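Side-chain contacts in sucrose 6(F)-phosphate phosphorylase (Thermoanaerobacterium thermosaccharolyticum DSM 571, PDB 6S9V), which belongs to the alpha-amylase family of carbohydrate-active enzymes, built round a closed barrel of eight parallel strands flanked by helices: residues T278-L283 / S366-D371; N288-H293 / G320-K325; E329-C334 / H358-T363. All coordinates share one frame; numbering follows the deposited sequence.

Contact 1: T278-L283 / S366-D371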
# COMPACT_ATOMS: atom_id res chain seq x y z
N THR A 278 -5.79 13.06 -6.01
CA THR A 278 -6.03 13.76 -7.27
C THR A 278 -7.39 13.40 -7.86
O THR A 278 -8.11 14.27 -8.36
CB THR A 278 -4.90 13.42 -8.26
OG1 THR A 278 -3.66 13.92 -7.74
CG2 THR A 278 -5.16 14.06 -9.62
N VAL A 279 -7.78 12.13 -7.78
CA VAL A 279 -9.08 11.73 -8.30
C VAL A 279 -10.20 12.30 -7.44
O VAL A 279 -11.22 12.76 -7.96
CB VAL A 279 -9.16 10.20 -8.41
CG1 VAL A 279 -10.59 9.75 -8.66
CG2 VAL A 279 -8.25 9.71 -9.55
N LEU A 280 -10.02 12.31 -6.12
CA LEU A 280 -11.03 12.93 -5.25
C LEU A 280 -11.26 14.39 -5.63
O LEU A 280 -12.40 14.85 -5.77
CB LEU A 280 -10.61 12.84 -3.79
CG LEU A 280 -11.12 11.69 -2.92
CD1 LEU A 280 -10.57 11.89 -1.51
CD2 LEU A 280 -12.64 11.60 -2.90
N TYR A 281 -10.16 15.14 -5.76
CA TYR A 281 -10.27 16.55 -6.13
C TYR A 281 -10.93 16.71 -7.48
O TYR A 281 -11.77 17.61 -7.67
CB TYR A 281 -8.87 17.19 -6.12
CG TYR A 281 -8.86 18.61 -6.61
CD1 TYR A 281 -8.74 18.90 -7.97
CD2 TYR A 281 -8.97 19.67 -5.73
CE1 TYR A 281 -8.74 20.21 -8.43
CE2 TYR A 281 -8.96 20.99 -6.17
CZ TYR A 281 -8.85 21.25 -7.52
OH TYR A 281 -8.85 22.56 -7.96
N THR A 282 -10.55 15.87 -8.45
CA THR A 282 -11.12 15.94 -9.79
C THR A 282 -12.64 15.84 -9.75
O THR A 282 -13.34 16.62 -10.41
CB THR A 282 -10.55 14.79 -10.64
OG1 THR A 282 -9.12 14.92 -10.74
CG2 THR A 282 -11.17 14.80 -12.01
N LEU A 283 -13.16 14.87 -9.00
CA LEU A 283 -14.59 14.61 -8.97
C LEU A 283 -15.34 15.61 -8.10
O LEU A 283 -16.44 16.05 -8.47
CB LEU A 283 -14.83 13.18 -8.49
CG LEU A 283 -14.18 12.14 -9.39
CD1 LEU A 283 -14.15 10.78 -8.72
CD2 LEU A 283 -14.91 12.06 -10.72
N SER A 366 -17.42 6.26 0.63
CA SER A 366 -17.93 7.29 1.54
C SER A 366 -17.33 8.66 1.23
O SER A 366 -18.01 9.69 1.37
CB SER A 366 -17.64 6.90 2.99
OG SER A 366 -18.47 5.85 3.44
N ALA A 367 -16.06 8.68 0.83
CA ALA A 367 -15.40 9.95 0.51
C ALA A 367 -16.07 10.65 -0.67
O ALA A 367 -16.07 11.88 -0.74
CB ALA A 367 -13.92 9.71 0.21
N LEU A 368 -16.65 9.88 -1.59
CA LEU A 368 -17.40 10.42 -2.71
C LEU A 368 -18.89 10.59 -2.41
O LEU A 368 -19.70 10.68 -3.33
CB LEU A 368 -17.21 9.54 -3.95
CG LEU A 368 -15.77 9.59 -4.47
CD1 LEU A 368 -15.56 8.54 -5.57
CD2 LEU A 368 -15.45 10.98 -4.99
N ASN A 369 -19.25 10.62 -1.13
CA ASN A 369 -20.64 10.82 -0.71
C ASN A 369 -21.54 9.69 -1.20
O ASN A 369 -22.74 9.88 -1.42
CB ASN A 369 -21.14 12.17 -1.22
CG ASN A 369 -21.84 12.98 -0.14
OD1 ASN A 369 -22.09 12.49 0.96
ND2 ASN A 369 -22.16 14.22 -0.46
N CYS A 370 -20.96 8.50 -1.35
CA CYS A 370 -21.68 7.30 -1.79
C CYS A 370 -22.36 7.51 -3.14
O CYS A 370 -23.34 6.84 -3.47
CB CYS A 370 -22.71 6.86 -0.74
SG CYS A 370 -21.98 6.58 0.89
N ASP A 371 -21.78 8.39 -3.95
CA ASP A 371 -22.26 8.70 -5.30
C ASP A 371 -21.78 7.59 -6.23
O ASP A 371 -20.62 7.58 -6.65
CB ASP A 371 -21.70 10.06 -5.72
CG ASP A 371 -22.21 10.54 -7.07
OD1 ASP A 371 -22.61 9.73 -7.92
OD2 ASP A 371 -22.11 11.77 -7.30
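No ring, amide or carboxylate lies between Leu280 and Leu283 on one segment and Ala367 and Leu368 on the other; the contact is wholly aliphatic, and the Tyr281 ring is turned instead to helix 324-336. Its centre is Leu368, whose CD2 approaches Leu280 CD2 to 3.6 Å. The same Leu280 methyl also lies 3.9 Å from Ala367 CB, so one branch meets the last helical residue and the first residue beyond it. The Leu280 first torsion, -95°, is off a staggered value, and the end of the side chain lies nearer Leu368 than its CB direction alone would bring it. One turn on, Leu283 CD1 faces both methyls of Leu368, 4.0 Å from CD2 and 4.1 Å from CD1. All four residues are buried, hiding 178 Å² in total. Leu368 comes where helix 364-367 stops: Asn369, with positive phi, is the C-prime residue of a Schellman motif, and a type I' turn runs from Leu368 to Asp371. Asp371 then caps the next helix through OD1 to Ala374 N. That helix, 372-384, brings Ala378 against both Leu283 and Leu368, while helix 324-336 meets Leu280 through Cys334; helix 275-285 thus packs against both, beside the end of helix 364-367.

Contact 2: N288-H293 / G320-K325. With SO4 (sulfate ion), chain F.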
# COMPACT_ATOMS: atom_id res chain seq x y z
N ASN A 288 -10.62 18.70 -14.51
CA ASN A 288 -9.62 17.73 -14.88
C ASN A 288 -8.19 18.27 -14.77
O ASN A 288 -7.25 17.53 -15.05
CB ASN A 288 -9.87 17.22 -16.31
CG ASN A 288 -9.58 18.28 -17.38
OD1 ASN A 288 -8.98 19.32 -17.10
ND2 ASN A 288 -10.00 18.00 -18.61
N GLU A 289 -8.02 19.52 -14.33
CA GLU A 289 -6.75 20.21 -14.54
C GLU A 289 -5.61 19.54 -13.76
O GLU A 289 -4.52 19.32 -14.30
CB GLU A 289 -6.87 21.68 -14.14
CG GLU A 289 -7.72 22.51 -15.08
CD GLU A 289 -7.45 24.01 -15.00
OE1 GLU A 289 -6.29 24.41 -14.79
OE2 GLU A 289 -8.42 24.79 -15.14
N MET A 290 -5.85 19.23 -12.49
CA MET A 290 -4.82 18.57 -11.69
C MET A 290 -4.54 17.17 -12.22
O MET A 290 -3.38 16.75 -12.31
CB MET A 290 -5.27 18.49 -10.24
CG MET A 290 -4.22 17.97 -9.28
SD MET A 290 -4.84 17.83 -7.60
CE MET A 290 -3.39 17.16 -6.77
N LEU A 291 -5.59 16.42 -12.57
CA LEU A 291 -5.41 15.08 -13.11
C LEU A 291 -4.62 15.11 -14.41
O LEU A 291 -3.70 14.31 -14.60
CB LEU A 291 -6.78 14.43 -13.32
CG LEU A 291 -6.78 13.07 -14.03
CD1 LEU A 291 -6.10 12.01 -13.17
CD2 LEU A 291 -8.22 12.67 -14.36
N TYR A 292 -4.99 16.01 -15.32
CA TYR A 292 -4.29 16.09 -16.59
C TYR A 292 -2.83 16.48 -16.38
O TYR A 292 -1.94 15.93 -17.04
CB TYR A 292 -5.01 17.05 -17.52
CG TYR A 292 -5.96 16.33 -18.45
CD1 TYR A 292 -6.85 15.38 -17.96
CD2 TYR A 292 -5.96 16.58 -19.82
CE1 TYR A 292 -7.73 14.71 -18.79
CE2 TYR A 292 -6.84 15.92 -20.66
CZ TYR A 292 -7.71 14.98 -20.15
OH TYR A 292 -8.58 14.31 -20.98
N HIS A 293 -2.57 17.43 -15.48
CA HIS A 293 -1.18 17.79 -15.21
C HIS A 293 -0.40 16.60 -14.67
O HIS A 293 0.77 16.40 -15.02
CB HIS A 293 -1.11 18.94 -14.21
CG HIS A 293 0.28 19.44 -13.97
ND1 HIS A 293 1.02 20.07 -14.94
CD2 HIS A 293 1.08 19.37 -12.87
CE1 HIS A 293 2.21 20.39 -14.45
NE2 HIS A 293 2.27 19.97 -13.20
N GLY A 320 3.96 20.39 -2.42
CA GLY A 320 4.38 21.08 -3.62
C GLY A 320 3.48 20.88 -4.82
O GLY A 320 3.75 21.47 -5.87
N LEU A 321 2.44 20.06 -4.70
CA LEU A 321 1.50 19.81 -5.78
C LEU A 321 0.13 20.43 -5.53
O LEU A 321 -0.61 20.64 -6.50
CB LEU A 321 1.31 18.30 -5.99
CG LEU A 321 2.61 17.52 -6.19
CD1 LEU A 321 2.28 16.04 -6.39
CD2 LEU A 321 3.40 18.07 -7.35
N ILE A 322 -0.21 20.73 -4.28
CA ILE A 322 -1.46 21.40 -3.96
C ILE A 322 -1.17 22.36 -2.82
O ILE A 322 -0.29 22.12 -1.99
CB ILE A 322 -2.56 20.41 -3.51
CG1 ILE A 322 -2.12 19.66 -2.26
CG2 ILE A 322 -2.86 19.44 -4.63
CD1 ILE A 322 -3.08 18.60 -1.78
N ASP A 323 -1.90 23.47 -2.79
CA ASP A 323 -1.75 24.41 -1.70
C ASP A 323 -2.66 24.00 -0.53
O ASP A 323 -3.52 23.12 -0.65
CB ASP A 323 -2.03 25.84 -2.16
CG ASP A 323 -3.47 26.07 -2.59
OD1 ASP A 323 -4.31 25.16 -2.42
OD2 ASP A 323 -3.75 27.18 -3.09
N THR A 324 -2.42 24.62 0.62
CA THR A 324 -3.17 24.27 1.82
C THR A 324 -4.67 24.49 1.63
O THR A 324 -5.49 23.69 2.11
CB THR A 324 -2.65 25.07 3.01
OG1 THR A 324 -1.28 24.73 3.25
CG2 THR A 324 -3.46 24.78 4.26
N LYS A 325 -5.05 25.57 0.95
CA LYS A 325 -6.47 25.83 0.71
C LYS A 325 -7.16 24.63 0.09
O LYS A 325 -8.24 24.22 0.54
CB LYS A 325 -6.65 27.06 -0.17
CG LYS A 325 -6.38 28.36 0.53
CD LYS A 325 -6.44 29.53 -0.44
CE LYS A 325 -6.01 30.80 0.24
NZ LYS A 325 -7.03 31.25 1.23
S SO4 F . -8.92 29.56 4.18
O1 SO4 F . -7.79 30.33 3.69
O2 SO4 F . -10.14 30.00 3.52
O3 SO4 F . -9.04 29.73 5.63
O4 SO4 F . -8.69 28.14 3.88
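Met290 reaches Ile322 with a fully extended side chain: CG is anti to the backbone N (chi1 -173°), and the following torsions also stay close to 180°, so SD and CE are carried straight out from helix 289-295. Met290 SD lies 3.9 Å from Ile322 CG2. The separation modelled from CE to the same methyl is too short for two carbons, so the exact place of CE is doubtful. In Ile322, CG1 lies between the backbone N and the carbonyl carbon (chi1 61°), which leaves CG2 anti to the carbonyl carbon, and CG2 is the branch that meets Met290. Beside it Leu321 borders the contact. Helix 289-295 belongs to the connection from the sixth to the seventh barrel strand, 269-271 to 302-304, whereas 320-325 lies in the long excursion between the seventh and eighth strands. Helix 275-285 supplies Thr278 next to Met290 and Phe277 next to Ile322. At the start of helix 324-336, Asp323 is the N-cap, its OD1 accepting from Lys326 N. Lys325 bends at its end (chi4 -70°), and its NZ donates to O1 of the chain F sulfate at 2.7 Å. Within 288-293, Asn288 ND2 stands 3.9 Å above the Tyr292 ring, over its centre, and donates to Glu463 O.

Contact 3: E329-C334 / H358-T363. With SO4 (sulfate ion), chain D.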
# COMPACT_ATOMS: atom_id res chain seq x y z
N GLU A 329 -9.71 21.95 1.64
CA GLU A 329 -11.04 21.80 1.05
C GLU A 329 -11.44 20.33 0.98
O GLU A 329 -12.51 19.94 1.45
CB GLU A 329 -11.08 22.43 -0.35
CG GLU A 329 -12.47 22.37 -1.01
CD GLU A 329 -12.45 21.93 -2.47
OE1 GLU A 329 -11.38 21.55 -2.99
OE2 GLU A 329 -13.52 21.98 -3.11
N VAL A 330 -10.58 19.50 0.36
CA VAL A 330 -10.88 18.09 0.19
C VAL A 330 -10.91 17.37 1.53
O VAL A 330 -11.79 16.54 1.78
CB VAL A 330 -9.86 17.44 -0.77
CG1 VAL A 330 -10.06 15.93 -0.84
CG2 VAL A 330 -9.97 18.06 -2.16
N VAL A 331 -9.96 17.67 2.41
CA VAL A 331 -9.92 17.04 3.73
C VAL A 331 -11.20 17.32 4.50
O VAL A 331 -11.84 16.41 5.03
CB VAL A 331 -8.68 17.52 4.51
CG1 VAL A 331 -8.81 17.21 6.00
CG2 VAL A 331 -7.42 16.88 3.94
N ASP A 332 -11.59 18.60 4.55
CA ASP A 332 -12.79 18.98 5.29
C ASP A 332 -14.04 18.33 4.72
O ASP A 332 -14.94 17.94 5.47
CB ASP A 332 -12.93 20.50 5.30
CG ASP A 332 -11.93 21.19 6.23
OD1 ASP A 332 -11.30 20.50 7.06
OD2 ASP A 332 -11.77 22.42 6.11
N ILE A 333 -14.13 18.23 3.39
CA ILE A 333 -15.28 17.56 2.78
C ILE A 333 -15.29 16.08 3.14
O ILE A 333 -16.35 15.52 3.45
CB ILE A 333 -15.29 17.78 1.25
CG1 ILE A 333 -15.63 19.25 0.95
CG2 ILE A 333 -16.27 16.80 0.57
CD1 ILE A 333 -15.47 19.62 -0.51
N CYS A 334 -14.13 15.43 3.12
CA CYS A 334 -14.08 14.03 3.52
C CYS A 334 -14.47 13.86 4.98
O CYS A 334 -15.19 12.91 5.34
CB CYS A 334 -12.69 13.44 3.27
SG CYS A 334 -12.31 13.18 1.52
N HIS A 358 -1.62 13.86 7.47
CA HIS A 358 -0.86 12.82 6.79
C HIS A 358 -1.76 12.01 5.86
O HIS A 358 -1.44 11.83 4.68
CB HIS A 358 -0.19 11.93 7.85
CG HIS A 358 0.74 10.90 7.30
ND1 HIS A 358 1.75 11.19 6.41
CD2 HIS A 358 0.84 9.57 7.55
CE1 HIS A 358 2.42 10.09 6.12
NE2 HIS A 358 1.89 9.09 6.81
N GLN A 359 -2.90 11.54 6.37
CA GLN A 359 -3.80 10.71 5.59
C GLN A 359 -5.24 10.93 6.04
O GLN A 359 -5.51 11.27 7.19
CB GLN A 359 -3.44 9.23 5.71
CG GLN A 359 -2.10 8.90 5.08
CD GLN A 359 -1.65 7.47 5.30
OE1 GLN A 359 -2.35 6.67 5.92
NE2 GLN A 359 -0.48 7.15 4.77
N ILE A 360 -6.16 10.74 5.09
CA ILE A 360 -7.59 10.81 5.32
C ILE A 360 -8.09 9.37 5.48
O ILE A 360 -8.09 8.59 4.52
CB ILE A 360 -8.32 11.50 4.16
CG1 ILE A 360 -7.77 12.91 3.93
CG2 ILE A 360 -9.82 11.55 4.43
CD1 ILE A 360 -8.20 13.51 2.60
N ASN A 361 -8.53 9.02 6.68
CA ASN A 361 -9.06 7.69 6.98
C ASN A 361 -10.56 7.70 6.70
O ASN A 361 -11.34 8.29 7.46
CB ASN A 361 -8.77 7.31 8.43
CG ASN A 361 -7.29 7.33 8.75
OD1 ASN A 361 -6.47 6.94 7.94
ND2 ASN A 361 -6.96 7.80 9.95
N CYS A 362 -10.97 7.00 5.63
CA CYS A 362 -12.31 7.09 5.06
C CYS A 362 -12.40 6.04 3.97
O CYS A 362 -11.43 5.85 3.24
CB CYS A 362 -12.55 8.49 4.47
SG CYS A 362 -14.26 8.93 4.03
N THR A 363 -13.54 5.34 3.87
CA THR A 363 -13.70 4.49 2.68
C THR A 363 -13.82 5.39 1.46
O THR A 363 -14.31 6.52 1.54
CB THR A 363 -14.91 3.55 2.78
OG1 THR A 363 -16.13 4.27 2.58
CG2 THR A 363 -14.93 2.84 4.13
S SO4 D . 3.99 6.19 7.42
O1 SO4 D . 5.19 6.75 6.78
O2 SO4 D . 3.85 6.69 8.78
O3 SO4 D . 2.83 6.56 6.63
O4 SO4 D . 4.10 4.73 7.49
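Val331 and Ile360 bring their CA atoms to 6.8 Å, and Cys334 and Cys362 theirs to 7.3 Å, so one turn of helix 324-336 spans the end of strand 357-361 and the residue after it. Along the strand the side chains alternate: the CB of Ile360 faces the helix and that of Gln359 the other way. His358 and Gln359 both face Ser342, forming a classic beta bulge. Ile360 carries most of the strand's share of the contact by dividing its branches. With CG1 anti to the carbonyl carbon (chi1 -57°), CD1 comes within 3.7 Å of Val331 CG2, while CG2 turns to Cys334 CB at 3.6 Å. The strand is the middle one of a three-stranded antiparallel sheet, between 312-313 and 340-343, and the helix covers the face bearing Ile360. Cys362, just past the strand, adds to the covered side, its SG 4.3 Å from Cys334 O; Cys334 SG and Cys362 SG, 5.3 Å apart, form no disulfide. At the segment's other end, His358 NE2 gives the chain D sulfate O3 a nearly straight hydrogen bond (2.7 Å, 175°) in the ring plane. His358 ND1 is bonded to Lys315 O, which helps fix the ring's rotation, and Gln359 CG lies over one face, 3.8 Å above the plane. Tyr215 OH and Arg148 NH2 also bind this sulfate.

In the fold
Contacts 1 and 3 are the close pair, their centres about 10 Å apart. They touch chiefly at two cysteine sulfurs: Leu280 CD1 is 3.7 Å from Cys334 SG, and Ala367 N is 3.7 Å from Cys362 SG. Contact 2 lies about 15 Å from contact 1 and about 16 Å from contact 3, centre to centre. It meets contact 1 where Thr278 CG2 comes to 3.6 Å from Leu291 CA, and it shares helix 324-336 with contact 3, without other touch between them. Each of contacts 2 and 3 has a sulfate, probably from the crystallisation liquor; the chain D and chain F sulfates occupy separate sites, at His358 and Lys325 respectively.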